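PDB 3ISA: putative enoyl-CoA hydratase/isomerase, which probably acts on acyl-CoA thioesters as an enoyl-CoA hydratase or isomerase of the crotonase superfamily, its exact substrate and reaction being unknown. Local coordinates for residues Thr70-Gln75 against Ala235-Tyr240; Leu82-Ile87 against Phe138-Gly143; Asp115-Ala118 against Trp122-Cys125. All coordinates share one frame; numbering follows the deposited sequence. Where two conformers were deposited one is given.

Contact 1. Residues Thr70-Gln75 against Ala235-Tyr240; sequences TDYETQ and ARIRDY
Glu-73 and Arg-238, both exposed, form a salt bridge, while Tyr-72 and Ile-237 pack on the buried side of the contact. Glu-73 OE1 accepts from Arg-238 NH2 at 2.8 Å in a nearly straight bond (172°), although the position of that nitrogen is less certain. The second bond is longer, 3.2 Å from Arg-238 NE to Glu-73 OE2, and the donor stands above the carboxylate plane. Carboxylate and guanidinium are therefore not coplanar; their planes lie 30° apart, with the acid at the guanidinium edge. Tyr-72 supplies the apolar half: Ile-237 CG2 sits over one ring face, 4.0 Å from the centroid, a CH-pi contact displaced toward CE1. The CG of Glu-73 lies over the opposite face, so the ring is sandwiched between a helix residue and its own neighbour. The phenol OH ends against the backbone of Arg-238, 3.2 Å from its CA. Arg-238 extends with CG anti to the backbone N (chi1 -168°) and then bends at chi3, which turns the guanidinium back toward Glu-73. Further out, Lys-234 NZ bonds to the carbonyls of Glu-73 and Gln-75, and Phe-69 and Phe-138 touch Ile-237. The loop before helix 77-95 is thus joined to helix 233-241 by a buried aromatic contact and an exposed ion pair, whose strength solvent would be expected to moderate.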
loop_
_atom_site.group_PDB
_atom_site.type_symbol
_atom_site.label_atom_id
_atom_site.label_comp_id
_atom_site.label_asym_id
_atom_site.label_seq_id
_atom_site.Cartn_x
_atom_site.Cartn_y
_atom_site.Cartn_z
ATOM N N THR D 70 26.280 1.919 -30.230
ATOM C CA THR D 70 27.639 1.867 -30.795
ATOM C C THR D 70 28.548 1.019 -29.916
ATOM O O THR D 70 28.668 1.272 -28.716
ATOM C CB THR D 70 28.249 3.284 -30.920
ATOM O OG1 THR D 70 27.303 4.146 -31.558
ATOM C CG2 THR D 70 29.583 3.276 -31.726
ATOM N N ASP D 71 29.175 0.006 -30.507
ATOM C CA ASP D 71 30.102 -0.876 -29.758
ATOM C C ASP D 71 29.474 -1.611 -28.546
ATOM O O ASP D 71 30.178 -1.940 -27.577
ATOM C CB ASP D 71 31.388 -0.125 -29.331
ATOM C CG ASP D 71 32.092 0.563 -30.499
ATOM O OD1 ASP D 71 32.360 -0.098 -31.531
ATOM O OD2 ASP D 71 32.393 1.770 -30.374
ATOM N N TYR D 72 28.161 -1.873 -28.600
ATOM C CA TYR D 72 27.519 -2.708 -27.578
ATOM C C TYR D 72 28.099 -4.131 -27.624
ATOM O O TYR D 72 28.163 -4.815 -26.588
ATOM C CB TYR D 72 25.985 -2.715 -27.715
ATOM C CG TYR D 72 25.460 -3.716 -28.714
ATOM C CD1 TYR D 72 24.968 -4.960 -28.296
ATOM C CD2 TYR D 72 25.475 -3.436 -30.080
ATOM C CE1 TYR D 72 24.508 -5.889 -29.213
ATOM C CE2 TYR D 72 25.019 -4.354 -31.000
ATOM C CZ TYR D 72 24.532 -5.571 -30.561
ATOM O OH TYR D 72 24.089 -6.472 -31.481
ATOM N N GLU D 73 28.535 -4.567 -28.814
ATOM C CA GLU D 73 29.144 -5.898 -28.981
ATOM C C GLU D 73 30.403 -6.121 -28.134
ATOM O O GLU D 73 30.673 -7.237 -27.702
ATOM C CB GLU D 73 29.448 -6.189 -30.461
ATOM C CG GLU D 73 28.209 -6.502 -31.301
ATOM C CD GLU D 73 27.790 -7.974 -31.252
ATOM O OE1 GLU D 73 27.725 -8.579 -30.151
ATOM O OE2 GLU D 73 27.509 -8.527 -32.337
ATOM N N THR D 74 31.157 -5.055 -27.895
ATOM C CA THR D 74 32.377 -5.138 -27.100
ATOM C C THR D 74 32.145 -4.828 -25.618
ATOM O O THR D 74 33.092 -4.805 -24.823
ATOM C CB THR D 74 33.491 -4.221 -27.671
ATOM O OG1 THR D 74 33.031 -2.870 -27.710
ATOM C CG2 THR D 74 33.881 -4.664 -29.071
ATOM N N GLN D 75 30.889 -4.599 -25.240
ATOM C CA GLN D 75 30.570 -4.416 -23.823
ATOM C C GLN D 75 29.928 -5.682 -23.289
ATOM O O GLN D 75 29.257 -6.399 -24.028
ATOM C CB GLN D 75 29.682 -3.197 -23.615
ATOM C CG GLN D 75 30.399 -1.887 -23.965
ATOM C CD GLN D 75 29.626 -0.661 -23.560
ATOM O OE1 GLN D 75 28.664 -0.748 -22.805
ATOM N NE2 GLN D 75 30.050 0.505 -24.053
ATOM N N ALA D 235 22.074 -10.830 -27.026
ATOM C CA ALA D 235 21.533 -11.529 -28.194
ATOM C C ALA D 235 20.173 -10.971 -28.614
ATOM O O ALA D 235 19.908 -10.836 -29.815
ATOM C CB ALA D 235 21.452 -13.042 -27.944
ATOM N N ARG D 236 19.331 -10.614 -27.632
ATOM C CA ARG D 236 18.018 -10.005 -27.898
ATOM C C ARG D 236 18.184 -8.650 -28.592
ATOM O O ARG D 236 17.454 -8.321 -29.551
ATOM C CB ARG D 236 17.208 -9.830 -26.595
ATOM C CG ARG D 236 16.684 -11.134 -25.972
ATOM C CD ARG D 236 15.686 -10.873 -24.835
ATOM N NE ARG D 236 16.233 -10.118 -23.690
ATOM C CZ ARG D 236 16.874 -10.659 -22.646
ATOM N NH1 ARG D 236 17.107 -11.967 -22.588
ATOM N NH2 ARG D 236 17.311 -9.883 -21.652
ATOM N N ILE D 237 19.145 -7.868 -28.106
ATOM C CA ILE D 237 19.505 -6.599 -28.746
ATOM C C ILE D 237 19.956 -6.817 -30.213
ATOM O O ILE D 237 19.457 -6.149 -31.134
ATOM C CB ILE D 237 20.583 -5.844 -27.910
ATOM C CG1 ILE D 237 20.004 -5.399 -26.549
ATOM C CG2 ILE D 237 21.128 -4.643 -28.671
ATOM C CD1 ILE D 237 21.042 -4.837 -25.557
ATOM N N ARG D 238 20.875 -7.762 -30.408
ATOM C CA ARG D 238 21.384 -8.133 -31.735
ATOM C C ARG D 238 20.255 -8.480 -32.703
ATOM O O ARG D 238 20.198 -7.938 -33.813
ATOM C CB ARG D 238 22.385 -9.286 -31.609
ATOM C CG ARG D 238 23.219 -9.582 -32.871
ATOM C CD ARG D 238 24.188 -10.731 -32.615
ATOM N NE ARG D 238 25.112 -10.421 -31.525
ATOM C CZ ARG D 238 25.202 -11.104 -30.383
ATOM N NH1 ARG D 238 24.435 -12.168 -30.166
ATOM N NH2 ARG D 238 26.077 -10.727 -29.461
ATOM N N ASP D 239 19.334 -9.339 -32.255
ATOM C CA ASP D 239 18.168 -9.744 -33.040
ATOM C C ASP D 239 17.291 -8.565 -33.438
ATOM O O ASP D 239 16.833 -8.491 -34.581
ATOM C CB ASP D 239 17.314 -10.761 -32.277
ATOM C CG ASP D 239 17.977 -12.129 -32.168
ATOM O OD1 ASP D 239 18.992 -12.373 -32.857
ATOM O OD2 ASP D 239 17.477 -12.969 -31.384
ATOM N N TYR D 240 17.067 -7.653 -32.488
ATOM C CA TYR D 240 16.252 -6.466 -32.727
ATOM C C TYR D 240 16.927 -5.504 -33.724
ATOM O O TYR D 240 16.264 -4.972 -34.622
ATOM C CB TYR D 240 15.917 -5.738 -31.405
ATOM C CG TYR D 240 15.462 -4.316 -31.639
ATOM C CD1 TYR D 240 14.197 -4.044 -32.180
ATOM C CD2 TYR D 240 16.310 -3.240 -31.364
ATOM C CE1 TYR D 240 13.794 -2.731 -32.435
ATOM C CE2 TYR D 240 15.914 -1.934 -31.604
ATOM C CZ TYR D 240 14.662 -1.686 -32.140
ATOM O OH TYR D 240 14.289 -0.382 -32.374
#

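Contact 2. Residues Leu82-Ile87 against Phe138-Gly143; sequences LRMVRI and FGLVLG
Met-84 reaches from helix 77-95 to Leu-140 in the loop before helix 144-151, and the two side chains cross obliquely, with the methionine methyl as the leading group. Met-84 CE lies 3.7 Å from Leu-140 CD2, while CD1 of the same leucine is farther from CE, at 4.2 Å. The sulfur also comes alongside, with SD 4.1 Å from CD2, so one leucine methyl meets both SD and CE of the thioether. A bend at chi2 (-59°) is followed by an extended last torsion, which carries the methyl outward from the helix. On the loop, chi1 of -174° swings the Leu-140 side chain opposite its amide nitrogen, directing both methyls at the helix. One turn farther along, Ile-87 forms a looser second contact: its CG2 is 4.3 Å from Leu-142 CD2. Met-84 and Ile-87 share a helix face, and Leu-140 and Leu-142, two apart on an extended backbone, both point toward the helix. The interface is wholly apolar and rests on van der Waals packing. Around it, Phe-67 touches Met-84 and Ile-87, and Leu-224 and Ser-227 of helix 217-229 border Leu-140. Ala-112 of helix 112-119 meets both Ile-87 and Leu-142, and Val-36 of helix 33-48 packs on Ile-87. The two leucines of the loop thus lie among helices 77-95, 112-119 and 217-229.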
loop_
_atom_site.group_PDB
_atom_site.type_symbol
_atom_site.label_atom_id
_atom_site.label_comp_id
_atom_site.label_asym_id
_atom_site.label_seq_id
_atom_site.Cartn_x
_atom_site.Cartn_y
_atom_site.Cartn_z
ATOM N N LEU D 82 24.367 -2.168 -16.209
ATOM C CA LEU D 82 24.750 -0.980 -15.449
ATOM C C LEU D 82 24.300 0.306 -16.159
ATOM O O LEU D 82 23.711 1.190 -15.537
ATOM C CB LEU D 82 26.248 -0.960 -15.139
ATOM C CG LEU D 82 26.747 0.277 -14.368
ATOM C CD1 LEU D 82 25.949 0.482 -13.083
ATOM C CD2 LEU D 82 28.238 0.156 -14.031
ATOM N N ARG D 83 24.548 0.382 -17.461
ATOM C CA ARG D 83 24.157 1.559 -18.217
ATOM C C ARG D 83 22.623 1.791 -18.218
ATOM O O ARG D 83 22.154 2.927 -18.099
ATOM C CB ARG D 83 24.737 1.516 -19.639
ATOM C CG ARG D 83 26.257 1.747 -19.698
ATOM C CD ARG D 83 26.782 1.528 -21.118
ATOM N NE ARG D 83 26.122 2.431 -22.068
ATOM C CZ ARG D 83 26.145 2.282 -23.388
ATOM N NH1 ARG D 83 26.786 1.250 -23.924
ATOM N NH2 ARG D 83 25.508 3.154 -24.169
ATOM N N MET D 84 21.853 0.716 -18.332
ATOM C CA MET D 84 20.393 0.813 -18.237
ATOM C C MET D 84 19.907 1.211 -16.832
ATOM O O MET D 84 19.004 2.028 -16.689
ATOM C CB MET D 84 19.752 -0.499 -18.706
ATOM C CG MET D 84 19.735 -0.671 -20.235
ATOM S SD MET D 84 18.854 0.599 -21.179
ATOM C CE MET D 84 18.936 -0.254 -22.765
ATOM N N VAL D 85 20.529 0.640 -15.795
ATOM C CA VAL D 85 20.227 1.007 -14.417
ATOM C C VAL D 85 20.505 2.477 -14.146
ATOM O O VAL D 85 19.659 3.165 -13.575
ATOM C CB VAL D 85 20.967 0.063 -13.408
ATOM C CG1 VAL D 85 20.909 0.633 -11.997
ATOM C CG2 VAL D 85 20.321 -1.334 -13.470
ATOM N N ARG D 86 21.660 2.965 -14.614
ATOM C CA ARG D 86 22.005 4.373 -14.454
ATOM C C ARG D 86 21.029 5.290 -15.217
ATOM O O ARG D 86 20.667 6.350 -14.721
ATOM C CB ARG D 86 23.482 4.626 -14.812
ATOM C CG ARG D 86 24.515 3.894 -13.889
ATOM C CD ARG D 86 24.437 4.342 -12.425
ATOM N NE ARG D 86 25.060 5.660 -12.244
ATOM C CZ ARG D 86 24.927 6.417 -11.155
ATOM N NH1 ARG D 86 24.172 5.998 -10.143
ATOM N NH2 ARG D 86 25.550 7.591 -11.074
ATOM N N ILE D 87 20.605 4.875 -16.411
ATOM C CA ILE D 87 19.541 5.584 -17.136
ATOM C C ILE D 87 18.266 5.661 -16.279
ATOM O O ILE D 87 17.725 6.743 -16.076
ATOM C CB ILE D 87 19.276 4.968 -18.546
ATOM C CG1 ILE D 87 20.435 5.321 -19.494
ATOM C CG2 ILE D 87 17.963 5.491 -19.138
ATOM C CD1 ILE D 87 20.472 4.506 -20.797
ATOM N N PHE D 138 13.139 -6.188 -27.460
ATOM C CA PHE D 138 14.252 -6.981 -26.954
ATOM C C PHE D 138 14.139 -7.218 -25.454
ATOM O O PHE D 138 15.135 -7.487 -24.783
ATOM C CB PHE D 138 15.638 -6.442 -27.380
ATOM C CG PHE D 138 15.903 -4.994 -27.015
ATOM C CD1 PHE D 138 16.531 -4.659 -25.806
ATOM C CD2 PHE D 138 15.597 -3.967 -27.913
ATOM C CE1 PHE D 138 16.806 -3.324 -25.491
ATOM C CE2 PHE D 138 15.870 -2.635 -27.603
ATOM C CZ PHE D 138 16.468 -2.313 -26.387
ATOM N N GLY D 139 12.908 -7.101 -24.949
ATOM C CA GLY D 139 12.580 -7.502 -23.582
ATOM C C GLY D 139 12.815 -6.425 -22.531
ATOM O O GLY D 139 12.607 -6.670 -21.349
ATOM N N LEU D 140 13.244 -5.235 -22.957
ATOM C CA LEU D 140 13.532 -4.131 -22.029
ATOM C C LEU D 140 12.263 -3.491 -21.439
ATOM O O LEU D 140 11.358 -3.108 -22.183
ATOM C CB LEU D 140 14.368 -3.053 -22.725
ATOM C CG LEU D 140 14.844 -1.929 -21.800
ATOM C CD1 LEU D 140 15.939 -2.438 -20.866
ATOM C CD2 LEU D 140 15.309 -0.735 -22.619
ATOM N N VAL D 141 12.204 -3.367 -20.109
ATOM C CA VAL D 141 11.056 -2.737 -19.463
ATOM C C VAL D 141 11.505 -1.421 -18.828
ATOM O O VAL D 141 11.924 -1.395 -17.660
ATOM C CB VAL D 141 10.359 -3.685 -18.433
ATOM C CG1 VAL D 141 9.132 -2.998 -17.793
ATOM C CG2 VAL D 141 9.948 -5.029 -19.081
ATOM N N LEU D 142 11.431 -0.341 -19.610
ATOM C CA LEU D 142 11.978 0.967 -19.212
ATOM C C LEU D 142 10.949 2.078 -19.425
ATOM O O LEU D 142 10.446 2.263 -20.548
ATOM C CB LEU D 142 13.248 1.290 -20.031
ATOM C CG LEU D 142 13.888 2.666 -19.792
ATOM C CD1 LEU D 142 14.476 2.703 -18.381
ATOM C CD2 LEU D 142 14.957 2.987 -20.853
ATOM N N GLY D 143 10.654 2.824 -18.360
ATOM C CA GLY D 143 9.740 3.978 -18.446
ATOM C C GLY D 143 8.274 3.604 -18.551
ATOM O O GLY D 143 7.407 4.476 -18.732
#

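Contact 3. Residues Asp115-Ala118 against Trp122-Cys125; sequences DLFA and WRYC
Helix 112-119 and strand 122-125 are consecutive elements of the crotonase core, joined by a short turn, and this contact is where the helix lies against the strand that follows it. Phe-117 and Arg-123 carry most of it. With chi1 at -173° the Phe-117 ring is carried beside its carbonyl carbon and reaches the strand with its far end: CZ is 3.7 Å from Arg-123 CB, and Arg-123 CG lies over one face. At the ring edge, near its plane, Phe-117 CE1 comes to 3.3 Å from the carbonyl oxygen of Tyr-124, bringing the slightly positive rim of the ring to an electronegative atom. The aliphatic part of Arg-123 comes up to the last turn of the helix, its CD 3.4 Å from Phe-117 O and 4.0 Å from Ala-118 CA. In the conformer described, one of two modelled, a bend at chi3 (-66°) then turns the guanidinium aside, its plane 81° from that of the phenyl ring, so the two are not stacked. The buried charged end is satisfied elsewhere: in this conformer NE bonds to Phe-176 O, NH1 to Gly-175 O and NH2 to Cys-120 O, and NH1 also forms a salt bridge with Asp-154 of a neighbouring subunit. This arginine therefore links the helix's end, a later loop and the oligomer interface. Phe-117 also packs on Ala-103 and Ala-105 of the adjoining parallel strand 100-105 and meets the ring of Phe-131. Tyr-124 and Trp-122 direct their side chains to the other side of the sheet, against helix 186-197. Strand 100-105, then strand 108-110 of the second sheet, helix 112-119 and the parallel neighbour 122-125 follow the repeated beta-beta-alpha pattern of the crotonase fold, the helix packing on the sheet it returns to.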
loop_
_atom_site.group_PDB
_atom_site.type_symbol
_atom_site.label_atom_id
_atom_site.label_comp_id
_atom_site.label_asym_id
_atom_site.label_seq_id
_atom_site.Cartn_x
_atom_site.Cartn_y
_atom_site.Cartn_z
ATOM N N ASP D 115 11.863 8.468 -22.944
ATOM C CA ASP D 115 11.600 8.383 -21.500
ATOM C C ASP D 115 12.098 9.629 -20.723
ATOM O O ASP D 115 11.459 10.087 -19.757
ATOM C CB ASP D 115 12.242 7.119 -20.934
ATOM C CG ASP D 115 11.649 5.844 -21.528
ATOM O OD1 ASP D 115 10.399 5.720 -21.592
ATOM O OD2 ASP D 115 12.437 4.973 -21.943
ATOM N N LEU D 116 13.229 10.170 -21.159
ATOM C CA LEU D 116 13.770 11.377 -20.546
ATOM C C LEU D 116 12.803 12.539 -20.747
ATOM O O LEU D 116 12.510 13.285 -19.808
ATOM C CB LEU D 116 15.161 11.680 -21.104
ATOM C CG LEU D 116 15.805 12.990 -20.608
ATOM C CD1 LEU D 116 15.914 13.022 -19.069
ATOM C CD2 LEU D 116 17.169 13.129 -21.288
ATOM N N PHE D 117 12.307 12.659 -21.977
ATOM C CA PHE D 117 11.254 13.589 -22.332
ATOM C C PHE D 117 10.011 13.399 -21.432
ATOM O O PHE D 117 9.515 14.373 -20.843
ATOM C CB PHE D 117 10.914 13.374 -23.820
ATOM C CG PHE D 117 9.948 14.370 -24.376
ATOM C CD1 PHE D 117 10.380 15.646 -24.727
ATOM C CD2 PHE D 117 8.610 14.021 -24.593
ATOM C CE1 PHE D 117 9.489 16.589 -25.237
ATOM C CE2 PHE D 117 7.714 14.947 -25.122
ATOM C CZ PHE D 117 8.162 16.240 -25.453
ATOM N N ALA D 118 9.555 12.144 -21.296
ATOM C CA ALA D 118 8.384 11.778 -20.463
ATOM C C ALA D 118 8.536 12.153 -18.988
ATOM O O ALA D 118 7.555 12.530 -18.340
ATOM C CB ALA D 118 8.073 10.269 -20.595
ATOM N N TRP D 122 6.544 19.634 -18.046
ATOM C CA TRP D 122 6.055 20.409 -19.206
ATOM C C TRP D 122 6.734 19.848 -20.452
ATOM O O TRP D 122 7.966 19.805 -20.538
ATOM C CB TRP D 122 6.354 21.908 -19.033
ATOM C CG TRP D 122 5.514 22.658 -18.014
ATOM C CD1 TRP D 122 4.901 22.147 -16.897
ATOM C CD2 TRP D 122 5.216 24.058 -18.024
ATOM N NE1 TRP D 122 4.239 23.148 -16.219
ATOM C CE2 TRP D 122 4.421 24.330 -16.887
ATOM C CE3 TRP D 122 5.544 25.115 -18.886
ATOM C CZ2 TRP D 122 3.945 25.613 -16.596
ATOM C CZ3 TRP D 122 5.062 26.392 -18.595
ATOM C CH2 TRP D 122 4.289 26.626 -17.454
ATOM N N ARG D 123 5.941 19.373 -21.409
ATOM C CA ARG D 123 6.501 18.701 -22.572
ATOM C C ARG D 123 5.943 19.304 -23.853
ATOM O O ARG D 123 4.727 19.348 -24.042
ATOM C CB ARG D 123 6.204 17.196 -22.521
ATOM C CG ARG D 123 6.656 16.504 -21.244
ATOM C CD ARG D 123 6.207 15.044 -21.197
ATOM N NE ARG D 123 4.754 14.894 -21.107
ATOM C CZ ARG D 123 4.038 15.027 -19.987
ATOM N NH1 ARG D 123 2.712 14.876 -20.019
ATOM N NH2 ARG D 123 4.634 15.311 -18.831
ATOM N N TYR D 124 6.846 19.769 -24.716
ATOM C CA TYR D 124 6.468 20.370 -25.997
ATOM C C TYR D 124 7.290 19.730 -27.100
ATOM O O TYR D 124 8.422 19.293 -26.868
ATOM C CB TYR D 124 6.726 21.885 -25.991
ATOM C CG TYR D 124 5.826 22.683 -25.075
ATOM C CD1 TYR D 124 4.612 23.205 -25.537
ATOM C CD2 TYR D 124 6.195 22.945 -23.757
ATOM C CE1 TYR D 124 3.786 23.949 -24.701
ATOM C CE2 TYR D 124 5.378 23.680 -22.913
ATOM C CZ TYR D 124 4.176 24.183 -23.393
ATOM O OH TYR D 124 3.364 24.912 -22.561
ATOM N N CYS D 125 6.735 19.674 -28.308
ATOM C CA CYS D 125 7.531 19.230 -29.443
ATOM C C CYS D 125 7.191 20.016 -30.711
ATOM O O CYS D 125 6.170 20.694 -30.760
ATOM C CB CYS D 125 7.383 17.724 -29.673
ATOM S SG CYS D 125 5.766 17.189 -30.275
#

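Overall arrangement
From the N terminus, the chain first enters contact 1 at 70-75, in the loop after strand 53-58, and then contact 2 at 82-87 on helix 77-95. Contact 3 follows as a local closure between helix 112-119 and strand 122-125. Residues 138-143 then close contact 2 around it, and 235-240, near the C terminus, close contact 1 around both. The loops are nested without crossing. Contacts 1 and 2 touch through Gln-75 with Arg-83 and through Phe-138 with Arg-236, Ile-237 and Tyr-240; contacts 2 and 3 touch where Asp-115 meets Leu-142 and Gly-143. Contacts 1 and 3 stay about 12 Å apart at their nearest atoms. Together they connect the C-terminal helix, helix 77-95 and the central sheet.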